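Local coordinates for Serine/threonine-protein kinase Tel1 (Chaetomium thermophilum, PDB 6SKY), which probably phosphorylates serine and threonine residues in [ST]-Q motifs, using ATP, to activate checkpoint signalling upon DNA damage, at residues A[1885-1899]-A[2722-2736]. Numbering follows the deposited sequence.
Sequences KVALLFAELAAESTR and RYFFMEYFPDPDEWF
Val1886 and Pro2732 bring the backbones to 5.5 Å between their CA atoms, where helix 1885-1898 crosses the start of helix 2732-2736 at 74°, the axes 9.1 Å apart. Leu1889 bridges Trp2735 and Pro2732: its CD1 sits over the face of the Trp2735 six-membered ring, 4.0 Å from the centroid, while CD2 reaches Pro2732 CG at 3.6 Å. With CG anti to the backbone N (chi1 168°), the indole reaches toward helix 1885-1898, its edge meeting Leu1888 CG and the carboxylate of Glu1892, which is salt-bridged to Arg2739. Beside it, Leu1888 CD2 packs 3.5 Å from Phe2736 CE1. The contact joins the helical FAT region to the PI3/PI4-type kinase domain of this PIKK, away from the nucleotide. Farther along, Glu1896 OE2 forms a long salt bridge to Arg2722 NE (3.6 Å), carboxylate and guanidinium planes steeply inclined. The Arg1899 guanidinium stacks on one face of Arg2722, planes at 24°; Asp2806, salt-bridged to Arg2722 NH2, which also bonds Pro2719 O, probably eases this pairing of like charges. Glu1896 OE2 also lies against Met2726 CE (3.2 Å), a methyl that meets Leu1893 CD2 at 3.8 Å. Replacing Glu1896 by alanine is likely to leave Arg2722 NE without its carboxylate partner across the contact and open a gap beside Met2726 CE.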
loop_
_atom_site.group_PDB
_atom_site.type_symbol
_atom_site.label_atom_id
_atom_site.label_comp_id
_atom_site.label_asym_id
_atom_site.label_seq_id
_atom_site.Cartn_x
_atom_site.Cartn_y
_atom_site.Cartn_z
ATOM N N LYS A 1885 32.637 16.512 2.725
ATOM C CA LYS A 1885 32.976 16.286 1.327
ATOM C C LYS A 1885 34.472 16.080 1.154
ATOM O O LYS A 1885 34.903 15.236 0.361
ATOM C CB LYS A 1885 32.485 17.450 0.482
ATOM C CG LYS A 1885 30.991 17.547 0.418
ATOM C CD LYS A 1885 30.570 18.895 -0.072
ATOM C CE LYS A 1885 29.123 18.895 -0.468
ATOM N NZ LYS A 1885 28.288 18.277 0.573
ATOM N N VAL A 1886 35.280 16.830 1.901
ATOM C CA VAL A 1886 36.717 16.592 1.928
ATOM C C VAL A 1886 37.011 15.197 2.454
ATOM O O VAL A 1886 37.882 14.490 1.937
ATOM C CB VAL A 1886 37.407 17.680 2.767
ATOM C CG1 VAL A 1886 38.876 17.488 2.763
ATOM C CG2 VAL A 1886 37.065 19.040 2.240
ATOM N N ALA A 1887 36.274 14.770 3.476
ATOM C CA ALA A 1887 36.467 13.439 4.033
ATOM C C ALA A 1887 36.111 12.358 3.029
ATOM O O ALA A 1887 36.786 11.330 2.952
ATOM C CB ALA A 1887 35.632 13.279 5.295
ATOM N N LEU A 1888 35.054 12.569 2.246
ATOM C CA LEU A 1888 34.687 11.597 1.224
ATOM C C LEU A 1888 35.737 11.520 0.125
ATOM O O LEU A 1888 36.073 10.427 -0.342
ATOM C CB LEU A 1888 33.326 11.950 0.643
ATOM C CG LEU A 1888 32.748 11.018 -0.411
ATOM C CD1 LEU A 1888 32.667 9.617 0.107
ATOM C CD2 LEU A 1888 31.395 11.495 -0.791
ATOM N N LEU A 1889 36.272 12.661 -0.301
ATOM C CA LEU A 1889 37.347 12.631 -1.286
ATOM C C LEU A 1889 38.564 11.876 -0.762
ATOM O O LEU A 1889 39.167 11.072 -1.485
ATOM C CB LEU A 1889 37.719 14.050 -1.687
ATOM C CG LEU A 1889 38.903 14.229 -2.631
ATOM C CD1 LEU A 1889 38.656 13.582 -3.957
ATOM C CD2 LEU A 1889 39.157 15.682 -2.819
ATOM N N PHE A 1890 38.939 12.110 0.495
ATOM C CA PHE A 1890 40.072 11.387 1.061
ATOM C C PHE A 1890 39.782 9.900 1.184
ATOM O O PHE A 1890 40.671 9.076 0.975
ATOM C CB PHE A 1890 40.439 11.958 2.421
ATOM C CG PHE A 1890 41.158 13.257 2.356
ATOM C CD1 PHE A 1890 41.985 13.550 1.308
ATOM C CD2 PHE A 1890 41.003 14.189 3.353
ATOM C CE1 PHE A 1890 42.641 14.745 1.256
ATOM C CE2 PHE A 1890 41.659 15.377 3.305
ATOM C CZ PHE A 1890 42.476 15.657 2.258
ATOM N N ALA A 1891 38.549 9.537 1.526
ATOM C CA ALA A 1891 38.197 8.127 1.631
ATOM C C ALA A 1891 38.287 7.432 0.282
ATOM O O ALA A 1891 38.694 6.269 0.197
ATOM C CB ALA A 1891 36.798 7.983 2.212
ATOM N N GLU A 1892 37.922 8.130 -0.789
ATOM C CA GLU A 1892 38.048 7.539 -2.115
ATOM C C GLU A 1892 39.505 7.393 -2.530
ATOM O O GLU A 1892 39.884 6.378 -3.125
ATOM C CB GLU A 1892 37.278 8.370 -3.123
ATOM C CG GLU A 1892 35.829 8.456 -2.772
ATOM C CD GLU A 1892 34.943 8.168 -3.939
ATOM O OE1 GLU A 1892 35.480 7.994 -5.051
ATOM O OE2 GLU A 1892 33.711 8.112 -3.752
ATOM N N LEU A 1893 40.340 8.387 -2.230
ATOM C CA LEU A 1893 41.768 8.233 -2.499
ATOM C C LEU A 1893 42.361 7.067 -1.712
ATOM O O LEU A 1893 43.201 6.322 -2.226
ATOM C CB LEU A 1893 42.504 9.528 -2.182
ATOM C CG LEU A 1893 42.078 10.738 -3.001
ATOM C CD1 LEU A 1893 42.851 11.946 -2.582
ATOM C CD2 LEU A 1893 42.297 10.472 -4.448
ATOM N N ALA A 1894 41.920 6.877 -0.471
ATOM C CA ALA A 1894 42.388 5.742 0.314
ATOM C C ALA A 1894 41.973 4.420 -0.317
ATOM O O ALA A 1894 42.782 3.490 -0.439
ATOM C CB ALA A 1894 41.850 5.840 1.735
ATOM N N ALA A 1895 40.701 4.309 -0.703
ATOM C CA ALA A 1895 40.227 3.089 -1.347
ATOM C C ALA A 1895 41.017 2.791 -2.611
ATOM O O ALA A 1895 41.309 1.629 -2.905
ATOM C CB ALA A 1895 38.739 3.204 -1.663
ATOM N N GLU A 1896 41.366 3.823 -3.378
ATOM C CA GLU A 1896 42.227 3.598 -4.535
ATOM C C GLU A 1896 43.587 3.078 -4.109
ATOM O O GLU A 1896 44.173 2.224 -4.780
ATOM C CB GLU A 1896 42.393 4.881 -5.342
ATOM C CG GLU A 1896 41.128 5.393 -5.985
ATOM C CD GLU A 1896 41.331 6.749 -6.615
ATOM O OE1 GLU A 1896 42.471 7.039 -7.027
ATOM O OE2 GLU A 1896 40.359 7.525 -6.686
ATOM N N SER A 1897 44.114 3.595 -3.000
ATOM C CA SER A 1897 45.412 3.125 -2.525
ATOM C C SER A 1897 45.371 1.656 -2.123
ATOM O O SER A 1897 46.381 0.956 -2.245
ATOM C CB SER A 1897 45.888 3.984 -1.354
ATOM O OG SER A 1897 45.090 3.769 -0.205
ATOM N N THR A 1898 44.225 1.166 -1.643
ATOM C CA THR A 1898 44.135 -0.252 -1.298
ATOM C C THR A 1898 44.206 -1.126 -2.546
ATOM O O THR A 1898 45.056 -2.016 -2.647
ATOM C CB THR A 1898 42.852 -0.557 -0.520
ATOM O OG1 THR A 1898 41.725 -0.495 -1.400
ATOM C CG2 THR A 1898 42.667 0.411 0.635
ATOM N N ARG A 1899 43.305 -0.901 -3.497
ATOM C CA ARG A 1899 43.318 -1.635 -4.758
ATOM C C ARG A 1899 44.592 -1.338 -5.539
ATOM O O ARG A 1899 45.577 -2.068 -5.442
ATOM C CB ARG A 1899 42.094 -1.281 -5.603
ATOM C CG ARG A 1899 42.432 -0.819 -7.015
ATOM C CD ARG A 1899 41.212 -0.318 -7.767
ATOM N NE ARG A 1899 40.645 0.876 -7.155
ATOM C CZ ARG A 1899 39.628 1.569 -7.656
ATOM N NH1 ARG A 1899 39.055 1.194 -8.791
ATOM N NH2 ARG A 1899 39.183 2.642 -7.020
ATOM N N ARG A 2722 36.942 7.580 -12.982
ATOM C CA ARG A 2722 36.927 8.336 -11.741
ATOM C C ARG A 2722 37.885 9.509 -11.767
ATOM O O ARG A 2722 37.757 10.415 -10.944
ATOM C CB ARG A 2722 37.271 7.429 -10.574
ATOM C CG ARG A 2722 38.699 7.033 -10.528
ATOM C CD ARG A 2722 38.893 5.923 -9.552
ATOM N NE ARG A 2722 40.246 5.399 -9.589
ATOM C CZ ARG A 2722 40.665 4.490 -10.453
ATOM N NH1 ARG A 2722 41.912 4.066 -10.414
ATOM N NH2 ARG A 2722 39.840 4.015 -11.363
ATOM N N TYR A 2723 38.834 9.522 -12.691
ATOM C CA TYR A 2723 39.746 10.641 -12.797
ATOM C C TYR A 2723 39.165 11.808 -13.564
ATOM O O TYR A 2723 39.642 12.926 -13.383
ATOM C CB TYR A 2723 41.038 10.199 -13.456
ATOM C CG TYR A 2723 41.846 9.294 -12.580
ATOM C CD1 TYR A 2723 41.951 7.951 -12.853
ATOM C CD2 TYR A 2723 42.490 9.784 -11.467
ATOM C CE1 TYR A 2723 42.681 7.129 -12.057
ATOM C CE2 TYR A 2723 43.220 8.968 -10.664
ATOM C CZ TYR A 2723 43.313 7.642 -10.961
ATOM O OH TYR A 2723 44.049 6.819 -10.151
ATOM N N PHE A 2724 38.148 11.594 -14.399
ATOM C CA PHE A 2724 37.560 12.717 -15.115
ATOM C C PHE A 2724 37.180 13.824 -14.154
ATOM O O PHE A 2724 37.328 15.007 -14.460
ATOM C CB PHE A 2724 36.335 12.269 -15.912
ATOM C CG PHE A 2724 35.637 13.387 -16.630
ATOM C CD1 PHE A 2724 36.050 13.785 -17.875
ATOM C CD2 PHE A 2724 34.574 14.042 -16.053
ATOM C CE1 PHE A 2724 35.428 14.799 -18.518
ATOM C CE2 PHE A 2724 33.954 15.062 -16.695
ATOM C CZ PHE A 2724 34.378 15.439 -17.927
ATOM N N PHE A 2725 36.708 13.456 -12.975
ATOM C CA PHE A 2725 36.264 14.425 -11.996
ATOM C C PHE A 2725 37.395 14.933 -11.136
ATOM O O PHE A 2725 37.326 16.059 -10.647
ATOM C CB PHE A 2725 35.170 13.813 -11.125
ATOM C CG PHE A 2725 33.990 13.364 -11.904
ATOM C CD1 PHE A 2725 33.023 14.261 -12.278
ATOM C CD2 PHE A 2725 33.870 12.059 -12.311
ATOM C CE1 PHE A 2725 31.962 13.863 -13.017
ATOM C CE2 PHE A 2725 32.805 11.663 -13.052
ATOM C CZ PHE A 2725 31.852 12.566 -13.399
ATOM N N MET A 2726 38.446 14.148 -10.955
ATOM C CA MET A 2726 39.558 14.600 -10.140
ATOM C C MET A 2726 40.483 15.537 -10.885
ATOM O O MET A 2726 41.311 16.192 -10.252
ATOM C CB MET A 2726 40.346 13.405 -9.619
ATOM C CG MET A 2726 39.710 12.731 -8.444
ATOM S SD MET A 2726 40.477 11.158 -8.071
ATOM C CE MET A 2726 39.367 10.545 -6.813
ATOM N N GLU A 2727 40.362 15.633 -12.199
ATOM C CA GLU A 2727 41.226 16.496 -12.972
ATOM C C GLU A 2727 40.484 17.611 -13.675
ATOM O O GLU A 2727 41.118 18.424 -14.347
ATOM C CB GLU A 2727 42.019 15.679 -13.993
ATOM C CG GLU A 2727 41.276 15.335 -15.229
ATOM C CD GLU A 2727 42.062 14.410 -16.117
ATOM O OE1 GLU A 2727 42.604 13.411 -15.605
ATOM O OE2 GLU A 2727 42.148 14.686 -17.327
ATOM N N TYR A 2728 39.168 17.681 -13.544
ATOM C CA TYR A 2728 38.428 18.856 -13.961
ATOM C C TYR A 2728 37.830 19.614 -12.795
ATOM O O TYR A 2728 37.486 20.784 -12.956
ATOM C CB TYR A 2728 37.308 18.479 -14.937
ATOM C CG TYR A 2728 37.789 18.207 -16.334
ATOM C CD1 TYR A 2728 37.979 19.237 -17.231
ATOM C CD2 TYR A 2728 38.061 16.925 -16.755
ATOM C CE1 TYR A 2728 38.421 18.998 -18.498
ATOM C CE2 TYR A 2728 38.506 16.676 -18.019
ATOM C CZ TYR A 2728 38.683 17.714 -18.887
ATOM O OH TYR A 2728 39.125 17.465 -20.159
ATOM N N PHE A 2729 37.715 18.982 -11.629
ATOM C CA PHE A 2729 37.168 19.618 -10.435
ATOM C C PHE A 2729 38.016 19.200 -9.245
ATOM O O PHE A 2729 37.752 18.179 -8.606
ATOM C CB PHE A 2729 35.704 19.238 -10.222
ATOM C CG PHE A 2729 34.900 19.168 -11.486
ATOM C CD1 PHE A 2729 34.440 20.310 -12.098
ATOM C CD2 PHE A 2729 34.598 17.954 -12.059
ATOM C CE1 PHE A 2729 33.708 20.234 -13.255
ATOM C CE2 PHE A 2729 33.868 17.883 -13.218
ATOM C CZ PHE A 2729 33.427 19.019 -13.811
ATOM N N PRO A 2730 39.060 19.966 -8.916
ATOM C CA PRO A 2730 39.904 19.607 -7.771
ATOM C C PRO A 2730 39.375 20.066 -6.420
ATOM O O PRO A 2730 39.886 19.607 -5.393
ATOM C CB PRO A 2730 41.235 20.295 -8.096
ATOM C CG PRO A 2730 41.121 20.734 -9.515
ATOM C CD PRO A 2730 39.693 21.005 -9.736
ATOM N N ASP A 2731 38.392 20.945 -6.388
ATOM C CA ASP A 2731 37.760 21.390 -5.153
ATOM C C ASP A 2731 36.729 20.360 -4.708
ATOM O O ASP A 2731 35.865 19.988 -5.498
ATOM C CB ASP A 2731 37.098 22.738 -5.392
ATOM C CG ASP A 2731 36.686 23.433 -4.123
ATOM O OD1 ASP A 2731 37.000 22.941 -3.031
ATOM O OD2 ASP A 2731 36.042 24.492 -4.219
ATOM N N PRO A 2732 36.787 19.873 -3.466
ATOM C CA PRO A 2732 35.881 18.785 -3.066
ATOM C C PRO A 2732 34.403 19.126 -3.108
ATOM O O PRO A 2732 33.585 18.232 -3.350
ATOM C CB PRO A 2732 36.345 18.472 -1.645
ATOM C CG PRO A 2732 37.753 18.818 -1.656
ATOM C CD PRO A 2732 37.874 20.037 -2.492
ATOM N N ASP A 2733 34.022 20.378 -2.890
ATOM C CA ASP A 2733 32.613 20.737 -2.989
ATOM C C ASP A 2733 32.123 20.616 -4.423
ATOM O O ASP A 2733 31.116 19.947 -4.706
ATOM C CB ASP A 2733 32.418 22.159 -2.482
ATOM C CG ASP A 2733 33.298 22.474 -1.297
ATOM O OD1 ASP A 2733 33.474 21.589 -0.434
ATOM O OD2 ASP A 2733 33.821 23.603 -1.228
ATOM N N GLU A 2734 32.833 21.266 -5.340
ATOM C CA GLU A 2734 32.530 21.155 -6.756
ATOM C C GLU A 2734 32.631 19.717 -7.230
ATOM O O GLU A 2734 31.788 19.257 -7.998
ATOM C CB GLU A 2734 33.476 22.050 -7.540
ATOM C CG GLU A 2734 32.981 22.430 -8.899
ATOM C CD GLU A 2734 34.005 23.214 -9.674
ATOM O OE1 GLU A 2734 35.188 23.196 -9.271
ATOM O OE2 GLU A 2734 33.635 23.849 -10.682
ATOM N N TRP A 2735 33.658 18.995 -6.793
ATOM C CA TRP A 2735 33.818 17.600 -7.181
ATOM C C TRP A 2735 32.597 16.778 -6.808
ATOM O O TRP A 2735 32.064 16.030 -7.634
ATOM C CB TRP A 2735 35.074 17.041 -6.526
ATOM C CG TRP A 2735 35.246 15.563 -6.583
ATOM C CD1 TRP A 2735 35.760 14.842 -7.604
ATOM C CD2 TRP A 2735 34.949 14.628 -5.545
ATOM N NE1 TRP A 2735 35.784 13.515 -7.284
ATOM C CE2 TRP A 2735 35.287 13.358 -6.023
ATOM C CE3 TRP A 2735 34.416 14.743 -4.263
ATOM C CZ2 TRP A 2735 35.120 12.218 -5.266
ATOM C CZ3 TRP A 2735 34.244 13.612 -3.524
ATOM C CH2 TRP A 2735 34.595 12.366 -4.022
ATOM N N PHE A 2736 32.129 16.908 -5.569
ATOM C CA PHE A 2736 30.993 16.110 -5.131
ATOM C C PHE A 2736 29.732 16.471 -5.898
ATOM O O PHE A 2736 28.976 15.587 -6.320
ATOM C CB PHE A 2736 30.785 16.284 -3.633
ATOM C CG PHE A 2736 29.707 15.424 -3.076
ATOM C CD1 PHE A 2736 29.877 14.070 -2.983
ATOM C CD2 PHE A 2736 28.521 15.967 -2.657
ATOM C CE1 PHE A 2736 28.890 13.283 -2.488
ATOM C CE2 PHE A 2736 27.538 15.177 -2.160
ATOM C CZ PHE A 2736 27.722 13.837 -2.076
#